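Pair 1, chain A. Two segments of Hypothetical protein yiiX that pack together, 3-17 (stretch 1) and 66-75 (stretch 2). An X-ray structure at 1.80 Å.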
# COMPACT_ATOMS: atom_id res chain seq x y z
N TRP A 3 3.66 -3.66 20.14
CA TRP A 3 3.67 -2.56 19.12
C TRP A 3 2.88 -1.36 19.62
O TRP A 3 1.74 -1.51 20.07
CB TRP A 3 3.08 -3.08 17.81
CG TRP A 3 2.87 -2.07 16.74
CD1 TRP A 3 3.78 -1.11 16.30
CD2 TRP A 3 1.70 -1.90 15.93
NE1 TRP A 3 3.23 -0.39 15.27
CE2 TRP A 3 1.94 -0.80 15.06
CE3 TRP A 3 0.44 -2.55 15.89
CZ2 TRP A 3 1.00 -0.37 14.11
CZ3 TRP A 3 -0.50 -2.10 14.97
CH2 TRP A 3 -0.20 -1.04 14.06
N GLN A 4 3.50 -0.18 19.57
CA GLN A 4 2.88 1.11 19.86
C GLN A 4 2.73 1.80 18.49
O GLN A 4 3.75 2.26 17.92
CB GLN A 4 3.86 1.89 20.76
CG GLN A 4 3.39 3.18 21.43
CD GLN A 4 4.56 3.88 22.20
OE1 GLN A 4 5.43 4.55 21.58
NE2 GLN A 4 4.60 3.68 23.52
N PRO A 5 1.50 1.84 17.93
CA PRO A 5 1.34 2.48 16.63
C PRO A 5 1.89 3.89 16.62
O PRO A 5 1.73 4.65 17.62
CB PRO A 5 -0.19 2.47 16.40
CG PRO A 5 -0.65 1.22 17.16
CD PRO A 5 0.23 1.23 18.40
N GLN A 6 2.59 4.22 15.54
CA GLN A 6 3.11 5.58 15.32
C GLN A 6 2.78 6.02 13.91
O GLN A 6 2.77 5.21 12.99
CB GLN A 6 4.63 5.64 15.55
CG GLN A 6 5.04 5.40 17.01
CD GLN A 6 6.55 5.17 17.21
OE1 GLN A 6 7.33 5.35 16.31
NE2 GLN A 6 6.94 4.78 18.41
N THR A 7 2.55 7.32 13.75
CA THR A 7 2.26 7.89 12.44
C THR A 7 3.41 7.57 11.48
O THR A 7 4.61 7.74 11.83
CB THR A 7 2.13 9.43 12.53
OG1 THR A 7 0.95 9.76 13.30
CG2 THR A 7 2.01 10.01 11.11
N GLY A 8 3.06 7.12 10.29
CA GLY A 8 4.05 6.65 9.34
C GLY A 8 4.26 5.14 9.26
O GLY A 8 4.81 4.69 8.26
N ASP A 9 3.88 4.36 10.29
CA ASP A 9 4.03 2.89 10.23
C ASP A 9 3.25 2.39 9.02
O ASP A 9 2.12 2.85 8.76
CB ASP A 9 3.49 2.17 11.50
CG ASP A 9 4.30 2.46 12.73
OD1 ASP A 9 5.39 3.13 12.64
OD2 ASP A 9 3.82 2.04 13.81
N ILE A 10 3.85 1.51 8.25
CA ILE A 10 3.20 1.03 7.04
C ILE A 10 2.69 -0.36 7.32
O ILE A 10 3.46 -1.21 7.76
CB ILE A 10 4.16 1.04 5.83
CG1 ILE A 10 4.79 2.45 5.69
CG2 ILE A 10 3.40 0.64 4.55
CD1 ILE A 10 5.98 2.54 4.67
N ILE A 11 1.41 -0.59 7.06
CA ILE A 11 0.77 -1.83 7.47
C ILE A 11 0.29 -2.59 6.23
O ILE A 11 -0.17 -1.96 5.27
CB ILE A 11 -0.37 -1.54 8.50
CG1 ILE A 11 -0.93 -2.85 9.09
CG2 ILE A 11 -1.44 -0.62 7.91
CD1 ILE A 11 -1.71 -2.71 10.36
N PHE A 12 0.37 -3.93 6.26
CA PHE A 12 0.10 -4.75 5.07
C PHE A 12 -0.87 -5.86 5.48
O PHE A 12 -0.85 -6.31 6.64
CB PHE A 12 1.41 -5.38 4.56
CG PHE A 12 2.49 -4.37 4.17
CD1 PHE A 12 2.69 -4.06 2.85
CD2 PHE A 12 3.30 -3.76 5.14
CE1 PHE A 12 3.66 -3.12 2.49
CE2 PHE A 12 4.30 -2.80 4.74
CZ PHE A 12 4.47 -2.54 3.44
N GLN A 13 -1.72 -6.28 4.55
CA GLN A 13 -2.66 -7.34 4.81
C GLN A 13 -2.98 -8.04 3.49
O GLN A 13 -2.57 -7.58 2.41
CB GLN A 13 -3.96 -6.75 5.43
CG GLN A 13 -4.80 -5.93 4.43
CD GLN A 13 -6.07 -5.32 5.01
OE1 GLN A 13 -6.82 -4.74 4.25
NE2 GLN A 13 -6.32 -5.46 6.32
N ILE A 14 -3.74 -9.11 3.60
CA ILE A 14 -4.30 -9.82 2.45
C ILE A 14 -5.70 -9.29 2.23
O ILE A 14 -6.62 -9.51 3.05
CB ILE A 14 -4.44 -11.34 2.73
CG1 ILE A 14 -3.12 -11.97 3.20
CG2 ILE A 14 -4.96 -12.05 1.47
CD1 ILE A 14 -3.33 -13.40 3.69
N SER A 15 -5.87 -8.58 1.13
CA SER A 15 -7.19 -8.10 0.69
C SER A 15 -8.17 -9.29 0.44
O SER A 15 -7.75 -10.37 -0.00
CB SER A 15 -7.02 -7.30 -0.60
OG SER A 15 -8.28 -7.03 -1.19
N ARG A 16 -9.45 -9.07 0.74
CA ARG A 16 -10.51 -10.03 0.39
C ARG A 16 -11.18 -9.73 -0.97
O ARG A 16 -12.10 -10.44 -1.39
CB ARG A 16 -11.59 -10.05 1.46
CG ARG A 16 -11.18 -10.60 2.82
CD ARG A 16 -12.31 -10.33 3.78
NE ARG A 16 -11.87 -10.28 5.16
CZ ARG A 16 -12.18 -11.19 6.09
NH1 ARG A 16 -12.97 -12.22 5.78
NH2 ARG A 16 -11.70 -11.07 7.33
N SER A 17 -10.71 -8.69 -1.65
CA SER A 17 -11.21 -8.33 -2.98
C SER A 17 -10.85 -9.38 -4.02
O SER A 17 -9.90 -10.12 -3.83
CB SER A 17 -10.61 -7.00 -3.43
OG SER A 17 -9.25 -7.17 -3.81
N GLU A 66 -7.90 -10.71 5.29
CA GLU A 66 -8.16 -12.14 5.41
C GLU A 66 -7.49 -12.72 6.66
O GLU A 66 -6.28 -12.51 6.92
CB GLU A 66 -7.67 -12.85 4.17
CG GLU A 66 -8.25 -14.26 3.98
CD GLU A 66 -7.63 -14.93 2.76
OE1 GLU A 66 -8.24 -14.89 1.67
OE2 GLU A 66 -6.49 -15.45 2.89
N LYS A 67 -8.30 -13.42 7.45
CA LYS A 67 -7.85 -14.05 8.69
C LYS A 67 -7.30 -13.07 9.74
O LYS A 67 -6.69 -13.50 10.73
CB LYS A 67 -6.83 -15.16 8.39
CG LYS A 67 -7.45 -16.44 7.75
CD LYS A 67 -7.98 -17.38 8.82
CE LYS A 67 -8.54 -18.64 8.18
NZ LYS A 67 -9.99 -18.81 8.57
N GLY A 68 -7.54 -11.76 9.54
CA GLY A 68 -7.05 -10.73 10.46
C GLY A 68 -5.53 -10.55 10.46
O GLY A 68 -4.98 -9.91 11.37
N LYS A 69 -4.83 -11.15 9.47
CA LYS A 69 -3.36 -11.15 9.46
C LYS A 69 -2.85 -9.78 9.05
O LYS A 69 -3.45 -9.11 8.18
CB LYS A 69 -2.81 -12.16 8.48
CG LYS A 69 -3.12 -13.60 8.84
CD LYS A 69 -2.41 -14.49 7.83
CE LYS A 69 -2.65 -15.93 8.14
NZ LYS A 69 -1.76 -16.78 7.27
N TYR A 70 -1.75 -9.35 9.66
CA TYR A 70 -1.13 -8.09 9.28
C TYR A 70 0.33 -8.09 9.72
O TYR A 70 0.74 -8.86 10.62
CB TYR A 70 -1.91 -6.86 9.85
CG TYR A 70 -1.78 -6.68 11.36
CD1 TYR A 70 -0.77 -5.89 11.91
CD2 TYR A 70 -2.68 -7.32 12.23
CE1 TYR A 70 -0.65 -5.74 13.29
CE2 TYR A 70 -2.59 -7.18 13.62
CZ TYR A 70 -1.56 -6.40 14.14
OH TYR A 70 -1.47 -6.26 15.51
N VAL A 71 1.10 -7.23 9.08
CA VAL A 71 2.50 -6.99 9.48
C VAL A 71 2.71 -5.51 9.32
O VAL A 71 2.09 -4.87 8.43
CB VAL A 71 3.50 -7.79 8.61
CG1 VAL A 71 3.30 -7.51 7.14
CG2 VAL A 71 4.96 -7.48 9.03
N VAL A 72 3.55 -4.94 10.18
CA VAL A 72 3.78 -3.50 10.20
C VAL A 72 5.26 -3.22 10.00
O VAL A 72 6.08 -3.80 10.70
CB VAL A 72 3.33 -2.88 11.54
CG1 VAL A 72 3.56 -1.39 11.51
CG2 VAL A 72 1.81 -3.17 11.80
N ARG A 73 5.59 -2.31 9.09
CA ARG A 73 6.98 -1.88 8.90
C ARG A 73 7.13 -0.43 9.36
O ARG A 73 6.20 0.37 9.27
CB ARG A 73 7.38 -1.99 7.44
CG ARG A 73 7.23 -3.42 6.90
CD ARG A 73 8.47 -4.24 7.22
NE ARG A 73 9.47 -4.19 6.17
CZ ARG A 73 10.60 -4.89 6.20
NH1 ARG A 73 10.86 -5.69 7.25
NH2 ARG A 73 11.48 -4.78 5.21
N ARG A 74 8.31 -0.10 9.86
CA ARG A 74 8.59 1.28 10.29
C ARG A 74 9.99 1.67 9.89
O ARG A 74 10.90 0.83 9.85
CB ARG A 74 8.45 1.37 11.83
CG ARG A 74 8.95 2.72 12.43
CD ARG A 74 8.81 2.77 13.96
NE ARG A 74 7.44 2.47 14.38
CZ ARG A 74 7.09 2.10 15.61
NH1 ARG A 74 8.03 2.03 16.57
NH2 ARG A 74 5.80 1.86 15.88
N VAL A 75 10.23 2.97 9.65
CA VAL A 75 11.59 3.36 9.33
C VAL A 75 12.47 2.99 10.52
O VAL A 75 12.13 3.29 11.66
CB VAL A 75 11.68 4.86 8.99
CG1 VAL A 75 13.15 5.30 8.96
CG2 VAL A 75 10.94 5.13 7.65
O HOH W 1 6.62 -0.25 18.69
O HOH W 2 -5.33 -7.25 8.53
O HOH W 3 -4.90 -10.13 6.15
O HOH W 4 -8.49 -13.04 -0.28

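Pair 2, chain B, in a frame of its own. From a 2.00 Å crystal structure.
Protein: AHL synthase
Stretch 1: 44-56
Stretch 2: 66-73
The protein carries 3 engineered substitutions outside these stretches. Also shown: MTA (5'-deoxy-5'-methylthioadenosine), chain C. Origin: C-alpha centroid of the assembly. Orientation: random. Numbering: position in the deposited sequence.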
# COMPACT_ATOMS: atom_id res chain seq x y z
N ARG B 44 -7.37 -1.55 -12.18
CA ARG B 44 -7.31 -2.74 -11.34
C ARG B 44 -6.48 -3.81 -12.04
O ARG B 44 -6.38 -3.81 -13.27
CB ARG B 44 -8.71 -3.27 -11.04
CG ARG B 44 -9.37 -4.06 -12.16
CD ARG B 44 -10.56 -4.85 -11.63
NE ARG B 44 -11.56 -3.98 -11.01
CZ ARG B 44 -12.77 -4.38 -10.61
NH1 ARG B 44 -13.15 -5.64 -10.77
NH2 ARG B 44 -13.60 -3.50 -10.07
N ASP B 45 -5.88 -4.70 -11.26
CA ASP B 45 -5.08 -5.79 -11.81
C ASP B 45 -5.48 -7.13 -11.20
O ASP B 45 -6.52 -7.24 -10.55
CB ASP B 45 -3.58 -5.53 -11.57
CG ASP B 45 -3.23 -5.44 -10.10
OD1 ASP B 45 -4.03 -5.89 -9.26
OD2 ASP B 45 -2.14 -4.92 -9.79
N GLN B 46 -4.66 -8.16 -11.42
CA GLN B 46 -4.95 -9.49 -10.91
C GLN B 46 -4.87 -9.61 -9.39
O GLN B 46 -5.27 -10.63 -8.82
CB GLN B 46 -4.01 -10.53 -11.53
CG GLN B 46 -2.56 -10.42 -11.06
CD GLN B 46 -1.69 -9.61 -12.00
OE1 GLN B 46 -2.01 -8.46 -12.32
NE2 GLN B 46 -0.59 -10.20 -12.46
N TYR B 47 -4.36 -8.58 -8.73
CA TYR B 47 -4.23 -8.62 -7.28
C TYR B 47 -5.43 -8.03 -6.53
O TYR B 47 -5.44 -7.99 -5.31
CB TYR B 47 -2.93 -7.93 -6.88
CG TYR B 47 -1.76 -8.64 -7.51
CD1 TYR B 47 -1.43 -9.94 -7.13
CD2 TYR B 47 -1.07 -8.08 -8.58
CE1 TYR B 47 -0.44 -10.66 -7.79
CE2 TYR B 47 -0.08 -8.78 -9.25
CZ TYR B 47 0.22 -10.08 -8.85
OH TYR B 47 1.15 -10.81 -9.55
N ASP B 48 -6.43 -7.59 -7.29
CA ASP B 48 -7.65 -7.06 -6.70
C ASP B 48 -8.63 -8.23 -6.67
O ASP B 48 -9.27 -8.53 -7.67
CB ASP B 48 -8.18 -5.91 -7.55
CG ASP B 48 -7.29 -4.68 -7.47
OD1 ASP B 48 -7.09 -4.18 -6.35
OD2 ASP B 48 -6.79 -4.23 -8.52
N ARG B 49 -8.72 -8.89 -5.52
CA ARG B 49 -9.57 -10.06 -5.35
C ARG B 49 -10.54 -9.89 -4.19
O ARG B 49 -10.47 -8.91 -3.45
CB ARG B 49 -8.70 -11.29 -5.08
CG ARG B 49 -7.47 -11.41 -5.98
CD ARG B 49 -6.63 -12.65 -5.64
NE ARG B 49 -6.20 -12.67 -4.24
CZ ARG B 49 -4.93 -12.60 -3.84
NH1 ARG B 49 -3.94 -12.50 -4.72
NH2 ARG B 49 -4.65 -12.63 -2.54
N ASP B 50 -11.45 -10.85 -4.03
CA ASP B 50 -12.42 -10.77 -2.95
C ASP B 50 -11.73 -10.69 -1.60
O ASP B 50 -12.24 -10.04 -0.68
CB ASP B 50 -13.35 -11.99 -2.95
CG ASP B 50 -14.29 -12.02 -4.13
OD1 ASP B 50 -14.47 -10.99 -4.82
OD2 ASP B 50 -14.89 -13.10 -4.36
N ASP B 51 -10.58 -11.35 -1.47
CA ASP B 51 -9.85 -11.37 -0.21
C ASP B 51 -8.89 -10.20 0.01
O ASP B 51 -8.31 -10.05 1.09
CB ASP B 51 -9.09 -12.70 -0.07
CG ASP B 51 -7.94 -12.83 -1.04
OD1 ASP B 51 -6.78 -12.80 -0.59
OD2 ASP B 51 -8.19 -12.96 -2.26
N THR B 52 -8.74 -9.35 -1.00
CA THR B 52 -7.85 -8.20 -0.90
C THR B 52 -8.36 -7.23 0.16
O THR B 52 -9.57 -7.04 0.30
CB THR B 52 -7.74 -7.45 -2.24
OG1 THR B 52 -7.28 -8.36 -3.25
CG2 THR B 52 -6.78 -6.29 -2.14
N VAL B 53 -7.45 -6.63 0.92
CA VAL B 53 -7.82 -5.67 1.95
C VAL B 53 -7.52 -4.28 1.42
O VAL B 53 -6.47 -4.06 0.81
CB VAL B 53 -7.03 -5.91 3.26
CG1 VAL B 53 -7.35 -4.83 4.29
CG2 VAL B 53 -7.38 -7.28 3.82
N TYR B 54 -8.43 -3.34 1.64
CA TYR B 54 -8.24 -1.97 1.15
C TYR B 54 -8.40 -0.90 2.22
O TYR B 54 -9.21 -1.02 3.14
CB TYR B 54 -9.24 -1.65 0.04
CG TYR B 54 -9.12 -2.50 -1.20
CD1 TYR B 54 -8.10 -2.29 -2.12
CD2 TYR B 54 -10.04 -3.52 -1.44
CE1 TYR B 54 -8.00 -3.08 -3.27
CE2 TYR B 54 -9.95 -4.32 -2.57
CZ TYR B 54 -8.93 -4.09 -3.48
OH TYR B 54 -8.86 -4.89 -4.60
N VAL B 55 -7.63 0.17 2.07
CA VAL B 55 -7.69 1.30 2.96
C VAL B 55 -8.03 2.50 2.09
O VAL B 55 -7.39 2.71 1.06
CB VAL B 55 -6.34 1.58 3.66
CG1 VAL B 55 -6.46 2.80 4.57
CG2 VAL B 55 -5.89 0.35 4.44
N LEU B 56 -9.06 3.26 2.46
CA LEU B 56 -9.44 4.45 1.71
C LEU B 56 -9.42 5.64 2.65
O LEU B 56 -9.88 5.55 3.79
CB LEU B 56 -10.85 4.32 1.11
CG LEU B 56 -11.23 3.17 0.19
CD1 LEU B 56 -12.48 3.55 -0.59
CD2 LEU B 56 -10.11 2.86 -0.77
N GLY B 66 -7.07 9.16 -0.73
CA GLY B 66 -5.98 8.26 -0.41
C GLY B 66 -6.39 6.81 -0.50
O GLY B 66 -7.56 6.48 -0.29
N CYS B 67 -5.45 5.93 -0.83
CA CYS B 67 -5.75 4.51 -0.93
C CYS B 67 -4.54 3.64 -0.62
O CYS B 67 -3.40 4.11 -0.61
CB CYS B 67 -6.28 4.16 -2.33
SG CYS B 67 -5.09 4.31 -3.70
N ALA B 68 -4.81 2.37 -0.37
CA ALA B 68 -3.77 1.40 -0.09
C ALA B 68 -4.35 0.01 -0.26
O ALA B 68 -5.55 -0.21 -0.08
CB ALA B 68 -3.24 1.57 1.33
N ARG B 69 -3.49 -0.93 -0.64
CA ARG B 69 -3.90 -2.31 -0.86
C ARG B 69 -3.03 -3.20 0.01
O ARG B 69 -1.81 -3.03 0.05
CB ARG B 69 -3.73 -2.67 -2.34
CG ARG B 69 -4.11 -4.09 -2.68
CD ARG B 69 -4.32 -4.27 -4.17
NE ARG B 69 -3.07 -4.30 -4.92
CZ ARG B 69 -3.00 -4.44 -6.24
NH1 ARG B 69 -4.11 -4.56 -6.95
NH2 ARG B 69 -1.82 -4.50 -6.84
N LEU B 70 -3.65 -4.14 0.71
CA LEU B 70 -2.93 -5.07 1.57
C LEU B 70 -3.20 -6.51 1.14
O LEU B 70 -4.36 -6.90 0.94
CB LEU B 70 -3.35 -4.88 3.03
CG LEU B 70 -2.83 -3.60 3.71
CD1 LEU B 70 -3.48 -3.42 5.06
CD2 LEU B 70 -1.32 -3.70 3.86
N LEU B 71 -2.14 -7.28 1.00
CA LEU B 71 -2.24 -8.69 0.60
C LEU B 71 -1.33 -9.55 1.45
O LEU B 71 -0.23 -9.14 1.80
CB LEU B 71 -1.83 -8.86 -0.87
CG LEU B 71 -2.69 -8.25 -1.97
CD1 LEU B 71 -1.93 -8.32 -3.29
CD2 LEU B 71 -4.02 -8.99 -2.05
N PRO B 72 -1.77 -10.76 1.80
CA PRO B 72 -0.93 -11.64 2.61
C PRO B 72 0.10 -12.27 1.68
O PRO B 72 -0.23 -12.58 0.53
CB PRO B 72 -1.93 -12.67 3.15
CG PRO B 72 -2.89 -12.81 2.01
CD PRO B 72 -3.09 -11.37 1.55
N THR B 73 1.33 -12.45 2.14
CA THR B 73 2.34 -13.04 1.27
C THR B 73 2.15 -14.54 1.05
O THR B 73 2.80 -15.13 0.19
CB THR B 73 3.76 -12.79 1.80
OG1 THR B 73 3.85 -13.23 3.16
CG2 THR B 73 4.11 -11.31 1.70
CS MTA C . 4.92 -0.50 -8.52
S5' MTA C . 6.28 0.14 -9.54
C5' MTA C . 5.36 0.89 -10.91
C4' MTA C . 5.28 -0.04 -12.13
O4' MTA C . 4.55 -1.23 -11.72
C2' MTA C . 3.21 -0.24 -13.36
O2' MTA C . 2.60 -0.25 -14.66
C3' MTA C . 4.49 0.67 -13.24
O3' MTA C . 5.23 0.61 -14.46
C1' MTA C . 3.73 -1.60 -12.86
N9 MTA C . 2.64 -2.48 -12.39
C8 MTA C . 1.75 -2.23 -11.37
N7 MTA C . 0.93 -3.22 -11.21
C5 MTA C . 1.23 -4.18 -12.12
C6 MTA C . 0.70 -5.48 -12.45
N6 MTA C . -0.38 -5.98 -11.74
N1 MTA C . 1.27 -6.20 -13.47
C2 MTA C . 2.33 -5.72 -14.18
N3 MTA C . 2.85 -4.49 -13.88
C4 MTA C . 2.34 -3.71 -12.89
O HOH W 5 -1.95 -12.19 -1.56

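A turn that leads into a short antiparallel strand pair is a backbone frame that very different side chains can fill, and these two pairs illustrate the principle. Fourteen central residues superpose with an RMSD of 0.7 Å. In pair 1 the strands run at 157° to each other, in pair 2 at 165°, and in both the axes approach to 4.7 Å. The register is the same: I10(A), opposite R73(A), matches V53(B), opposite L70(B), and F12(A) with V71(A) matches V55(B) with A68(B). These are the hydrogen-bonded pairs, joined in pair 1 by bonds such as R73(A) N to I10(A) O at 2.7 Å and in pair 2 by L70(B) N to V53(B) O at 2.8 Å. Between them lie the non-hydrogen-bonded pairs, I11(A) with V72(A) and Y54(B) with R69(B).

The turns before the strands also coincide in position, Q6(A) to D9(A) on R49(B) to T52(B), but not in type. Pair 1 has a type II turn, with G8(A) at a phi of 98°, where a side chain would be jammed against the preceding carbonyl; pair 2 has a type I turn, and the matching D51(B), at a phi of -87°, carries an ordinary side chain.

Both contacts pair an arginine of the second stretch with carboxylate from the first, yet the arginine comes from different positions. In pair 1 it is R74(A), whose NE lies 2.8 Å from D9(A) OD1 and whose NH2 lies 2.9 Å from D9(A) OD2, a two-pronged salt bridge. The same carboxylate also accepts from W3(A) NE1, 2.9 Å from D9(A) OD2, so one aspartate ties the incoming loop to the neighbouring strand. In pair 2 the position of D9(A) is held by T52(B) and that of R74(A) by L71(B), so no salt bridge forms between these positions: the methyl L71(B) CD2 lies 3.5 Å from T52(B) OG1, a hydroxyl occupied within its own stretch by Y47(B) O and R49(B) N, and that methyl lies over one face of the R49(B) guanidinium.

In pair 2 the arginine that bridges the stretches sits two residues earlier, at R69(B), which matches V72(A). Its NH1 is 2.7 Å from D45(B) OD1 and 3.1 Å from D48(B) OD1, while Y47(B) CB covers one face of the guanidinium, 3.5 Å from R69(B) CZ. V72(A) instead meets an aromatic ring: its CG2 lies over one face of W3(A), 3.8 Å from the centroid of the six-membered ring. D45(B) OD2 additionally accepts from N6 of the bound MTA at 2.8 Å, so the carboxylate that holds the arginine also holds the ligand.

On the other face the exchange is one of bulk. F12(A) CB packs on V71(A) CG1 at 3.8 Å, and F12(A) CE2 reaches to 3.7 Å from R73(A) CG. At the positions of F12(A) and V71(A), V55(B) CB and A68(B) CB meet at 3.9 Å; at those of I10(A) and R73(A), V53(B) CB and L70(B) CB meet at 3.8 Å.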